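Local coordinates for protein fusion DH (Streptomyces sp. MJ635-86F5, PDB 6K97) that probably serves as a dehydratase domain of a modular polyketide synthase in cremimycin biosynthesis, here an engineered fusion of the split domain with a double hot-dog fold, at residues P119-P122 against S123-S127; A258-A261 against A262-P265. All coordinates share one frame; numbering follows the deposited sequence.

Interaction 1: residues P119-P122 against S123-S127; sequences PADP and SGARS
Asp-121 and Gly-124 frame a type I beta turn, with Pro-122 and Ser-123 at its two corner positions, at the tip of the hairpin between strands 110-117 and 126-134 in the N-terminal part of the fusion. Two backbone hydrogen bonds close it. Gly-124 N donates to Asp-121 O at 3.0 Å, reaching it from above the carbonyl plane, while Asp-121 N meets Ala-125 O at 2.9 Å and 159°. With phi at 97° for Gly-124, this is the pattern of a type I turn followed by a G1 bulge; a CB there would jam against the preceding carbonyl oxygen.

Weaker contacts flank the turn: the Ala-125 CB methyl lies 3.5 Å from Asp-121 OD2, and Ala-120 CA makes a C-H...O contact with Ala-125 O. Farther down, the extended Arg-126 chain runs alongside the other arm in van der Waals contact: its CG lies 3.8 Å from Ala-120 CA, and Ala-120 N stands over one face of its guanidinium, displaced toward the rim. Arg-126 NH1 is hydrogen-bonded to Gly-46 O and Gly-118 O.

Polar bridging completes the loop. One water joins Pro-119 O to Ser-127 N, and Ser-123 OG donates a weak bond to Asp-121 OD2 at 3.1 Å.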
ATOM      1  N   PRO A 119      11.564   5.581   3.914  1.00 38.88           N
ATOM      2  CA  PRO A 119      12.479   4.969   4.887  1.00 38.51           C
ATOM      3  C   PRO A 119      13.209   6.005   5.699  1.00 38.99           C
ATOM      4  O   PRO A 119      13.292   7.146   5.283  1.00 41.49           O
ATOM      5  CB  PRO A 119      13.513   4.231   4.009  1.00 39.45           C
ATOM      6  CG  PRO A 119      13.133   4.496   2.576  1.00 40.07           C
ATOM      7  CD  PRO A 119      12.106   5.570   2.533  1.00 38.44           C
ATOM      8  N   ALA A 120      13.758   5.597   6.836  1.00 40.62           N
ATOM      9  CA  ALA A 120      14.494   6.481   7.718  1.00 41.81           C
ATOM     10  C   ALA A 120      15.885   6.796   7.194  1.00 44.47           C
ATOM     11  O   ALA A 120      16.562   5.910   6.750  1.00 47.19           O
ATOM     12  CB  ALA A 120      14.603   5.866   9.113  1.00 41.58           C
ATOM     13  N   ASP A 121      16.228   8.079   7.184  1.00 44.87           N
ATOM     14  CA  ASP A 121      17.571   8.642   7.269  1.00 48.26           C
ATOM     15  C   ASP A 121      18.406   7.969   8.328  1.00 47.52           C
ATOM     16  O   ASP A 121      17.859   7.407   9.249  1.00 46.61           O
ATOM     17  CB  ASP A 121      17.436  10.074   7.904  1.00 55.77           C
ATOM     18  CG  ASP A 121      17.457  11.163   6.932  1.00 58.70           C
ATOM     19  OD1 ASP A 121      17.620  10.902   5.736  1.00 72.87           O
ATOM     20  OD2 ASP A 121      17.332  12.313   7.370  1.00 62.39           O
ATOM     21  N   PRO A 122      19.724   8.204   8.307  1.00 49.48           N
ATOM     22  CA  PRO A 122      20.595   7.922   9.442  1.00 52.90           C
ATOM     23  C   PRO A 122      20.211   8.699  10.699  1.00 53.90           C
ATOM     24  O   PRO A 122      20.433   8.224  11.799  1.00 60.06           O
ATOM     25  CB  PRO A 122      21.990   8.351   8.939  1.00 53.25           C
ATOM     26  CG  PRO A 122      21.923   8.185   7.466  1.00 51.71           C
ATOM     27  CD  PRO A 122      20.505   8.597   7.118  1.00 51.64           C
ATOM     28  N   SER A 123      19.643   9.878  10.551  1.00 51.27           N
ATOM     29  CA  SER A 123      19.143  10.628  11.707  1.00 52.75           C
ATOM     30  C   SER A 123      17.766  10.158  12.149  1.00 48.93           C
ATOM     31  O   SER A 123      17.280  10.615  13.158  1.00 47.12           O
ATOM     32  CB  SER A 123      19.082  12.141  11.366  1.00 56.57           C
ATOM     33  OG  SER A 123      18.087  12.386  10.350  1.00 58.36           O
ATOM     34  N   GLY A 124      17.085   9.331  11.351  1.00 48.41           N
ATOM     35  CA  GLY A 124      15.708   8.873  11.695  1.00 45.59           C
ATOM     36  C   GLY A 124      14.544   9.639  11.055  1.00 42.32           C
ATOM     37  O   GLY A 124      13.393   9.326  11.291  1.00 43.67           O
ATOM     38  N   ALA A 125      14.850  10.655  10.260  1.00 40.55           N
ATOM     39  CA  ALA A 125      13.835  11.435   9.565  1.00 38.01           C
ATOM     40  C   ALA A 125      13.355  10.689   8.318  1.00 37.17           C
ATOM     41  O   ALA A 125      14.125  10.013   7.648  1.00 34.53           O
ATOM     42  CB  ALA A 125      14.377  12.792   9.168  1.00 35.73           C
ATOM     43  N   ARG A 126      12.069  10.883   8.013  1.00 36.38           N
ATOM     44  CA  ARG A 126      11.390  10.244   6.897  1.00 36.11           C
ATOM     45  C   ARG A 126      10.594  11.268   6.100  1.00 33.97           C
ATOM     46  O   ARG A 126       9.966  12.103   6.668  1.00 33.25           O
ATOM     47  CB  ARG A 126      10.429   9.205   7.425  1.00 36.11           C
ATOM     48  CG  ARG A 126      11.076   8.060   8.209  1.00 36.66           C
ATOM     49  CD  ARG A 126       9.985   7.294   8.947  1.00 35.15           C
ATOM     50  NE  ARG A 126      10.451   6.124   9.684  1.00 35.33           N
ATOM     51  CZ  ARG A 126      10.528   4.904   9.178  1.00 35.51           C
ATOM     52  NH1 ARG A 126      10.165   4.650   7.928  1.00 38.71           N
ATOM     53  NH2 ARG A 126      10.916   3.936   9.924  1.00 35.18           N
ATOM     54  N   SER A 127      10.578  11.159   4.786  1.00 34.05           N
ATOM     55  CA  SER A 127       9.676  11.983   4.009  1.00 35.10           C
ATOM     56  C   SER A 127       8.224  11.484   4.236  1.00 34.21           C
ATOM     57  O   SER A 127       7.974  10.324   4.580  1.00 33.15           O
ATOM     58  CB  SER A 127      10.006  11.848   2.558  1.00 34.07           C
ATOM     59  OG  SER A 127       9.523  10.575   2.145  1.00 37.02           O
TER
HETATM   60  O   HOH W   1      12.480   9.200   3.584  1.00 37.86           O

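Interaction 2: residues A258-A261 against A262-P265; sequences ALHA and ALGP
Leu-263 leans back against His-260, one turn earlier on helix 252-266, in the C-terminal part of the fusion. With its CG anti to the carbonyl carbon and beside the backbone N (chi1 -65°), the leucine runs back along the helix. Its CD1 settles 4.0 Å from His-260 CA and meets the imidazole obliquely, 4.3 Å from His-260 CD2. The other parts of the side chain lie against carbonyl oxygens: Leu-263 CB is 3.3 Å from His-260 O, and CG is 3.5 Å from Leu-259 O. With an alanine here, CG and both methyls are gone, and the flank of the His-260 ring near CD2 would probably be left with a gap.

The ring itself is oriented chiefly by partners elsewhere in the fold. His-260 NE2 is hydrogen-bonded to Asp-256 OD2 and ND1 to Tyr-203 OH; with both nitrogens engaged, the ring's rotation is probably fixed. Tyr-203 and Tyr-213 also meet the ring, the first steeply inclined to it and the second at a shallow angle.

The backbone beneath these side chains departs from regular alpha-helical bonding. Leu-263 N divides its hydrogen between Leu-259 O, at 3.2 Å and 144°, and a weaker bond to His-260 O. Gly-264 N then turns to Ala-261 O, three residues back, at 3.1 Å. Pro-265 has no N-H to give, and its CD rests 3.5 Å from that same Ala-261 O; the helix is kinked here.

Ala-258 touches Val-294 and Ala-261 touches Ile-296, both of strand 291-298, and Ala-261 also meets Ile-230 of strand 229-235. This is the central helix of a hot-dog fold, and the four-residue spacing of Asp-256 and His-260 is consistent with the D-x-x-x-Q/H motif of polyketide dehydratases.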
ATOM      1  N   ALA A 258      -8.679  25.786  18.127  1.00 44.17           N
ATOM      2  CA  ALA A 258      -7.506  26.442  18.703  1.00 43.24           C
ATOM      3  C   ALA A 258      -6.882  27.463  17.803  1.00 45.58           C
ATOM      4  O   ALA A 258      -6.250  28.370  18.296  1.00 54.03           O
ATOM      5  CB  ALA A 258      -6.460  25.408  19.069  1.00 46.20           C
ATOM      6  N   LEU A 259      -7.057  27.350  16.487  1.00 48.08           N
ATOM      7  CA  LEU A 259      -6.606  28.401  15.573  1.00 47.62           C
ATOM      8  C   LEU A 259      -7.629  29.489  15.369  1.00 50.14           C
ATOM      9  O   LEU A 259      -7.279  30.564  14.845  1.00 55.22           O
ATOM     10  CB  LEU A 259      -6.254  27.834  14.177  1.00 47.63           C
ATOM     11  CG  LEU A 259      -5.263  26.682  14.134  1.00 53.49           C
ATOM     12  CD1 LEU A 259      -4.974  26.292  12.680  1.00 52.05           C
ATOM     13  CD2 LEU A 259      -3.999  27.052  14.892  1.00 52.04           C
ATOM     14  N   HIS A 260      -8.907  29.223  15.656  1.00 42.54           N
ATOM     15  CA  HIS A 260      -9.908  30.229  15.346  1.00 38.14           C
ATOM     16  C   HIS A 260      -9.610  31.506  16.133  1.00 38.62           C
ATOM     17  O   HIS A 260      -9.659  32.620  15.604  1.00 38.48           O
ATOM     18  CB  HIS A 260     -11.309  29.694  15.609  1.00 37.94           C
ATOM     19  CG  HIS A 260     -11.672  28.514  14.741  1.00 38.25           C
ATOM     20  ND1 HIS A 260     -12.684  27.640  15.056  1.00 36.39           N
ATOM     21  CD2 HIS A 260     -11.156  28.081  13.560  1.00 34.07           C
ATOM     22  CE1 HIS A 260     -12.776  26.730  14.103  1.00 35.92           C
ATOM     23  NE2 HIS A 260     -11.861  26.976  13.192  1.00 33.42           N
ATOM     24  N   ALA A 261      -9.179  31.337  17.371  1.00 39.58           N
ATOM     25  CA  ALA A 261      -8.774  32.478  18.165  1.00 41.53           C
ATOM     26  C   ALA A 261      -7.677  33.271  17.484  1.00 40.34           C
ATOM     27  O   ALA A 261      -7.715  34.498  17.467  1.00 48.32           O
ATOM     28  CB  ALA A 261      -8.318  32.040  19.540  1.00 43.50           C
ATOM     29  N   ALA A 262      -6.706  32.598  16.928  1.00 37.68           N
ATOM     30  CA  ALA A 262      -5.574  33.318  16.333  1.00 39.22           C
ATOM     31  C   ALA A 262      -6.031  34.147  15.133  1.00 40.05           C
ATOM     32  O   ALA A 262      -5.444  35.173  14.848  1.00 40.19           O
ATOM     33  CB  ALA A 262      -4.453  32.375  15.940  1.00 35.21           C
ATOM     34  N   LEU A 263      -7.090  33.697  14.462  1.00 42.07           N
ATOM     35  CA  LEU A 263      -7.628  34.420  13.307  1.00 41.98           C
ATOM     36  C   LEU A 263      -8.127  35.799  13.670  1.00 40.26           C
ATOM     37  O   LEU A 263      -8.206  36.618  12.804  1.00 40.80           O
ATOM     38  CB  LEU A 263      -8.774  33.670  12.638  1.00 40.07           C
ATOM     39  CG  LEU A 263      -8.434  32.337  11.998  1.00 42.06           C
ATOM     40  CD1 LEU A 263      -9.730  31.669  11.567  1.00 42.92           C
ATOM     41  CD2 LEU A 263      -7.474  32.521  10.830  1.00 42.37           C
ATOM     42  N   GLY A 264      -8.440  36.067  14.933  1.00 41.03           N
ATOM     43  CA  GLY A 264      -8.933  37.399  15.320  1.00 41.07           C
ATOM     44  C   GLY A 264      -7.906  38.463  14.965  1.00 44.04           C
ATOM     45  O   GLY A 264      -8.130  39.280  14.072  1.00 43.59           O
ATOM     46  N   PRO A 265      -6.768  38.469  15.662  1.00 45.02           N
ATOM     47  CA  PRO A 265      -5.783  39.512  15.394  1.00 48.44           C
ATOM     48  C   PRO A 265      -5.178  39.382  14.007  1.00 52.26           C
ATOM     49  O   PRO A 265      -4.954  40.397  13.345  1.00 55.07           O
ATOM     50  CB  PRO A 265      -4.702  39.319  16.475  1.00 49.57           C
ATOM     51  CG  PRO A 265      -5.000  37.994  17.117  1.00 52.00           C
ATOM     52  CD  PRO A 265      -6.477  37.714  16.891  1.00 49.08           C
TER

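In the fold
From the N terminus, the chain first builds the N-terminal part of the fusion, where interaction 1 reverses its direction between strands 110-117 and 126-134. After strand 141-149 and the unmodelled residues 151-190, it enters the C-terminal part; strands 220-226 and 229-235 precede helix 252-266, which holds interaction 2. Each contact is local and closes no long loop: 119-127 forms a hairpin end, and 258-265 one stretch of helix. They follow in series, neither enclosing nor crossing the other. Their centres are 34 Å apart, on opposite sides of the chain's centre, and their nearest atoms about 21 Å. One joins neighbouring strands at the surface; the other is a buried contact on helix 252-266, packed against strands 229-235 and 291-298.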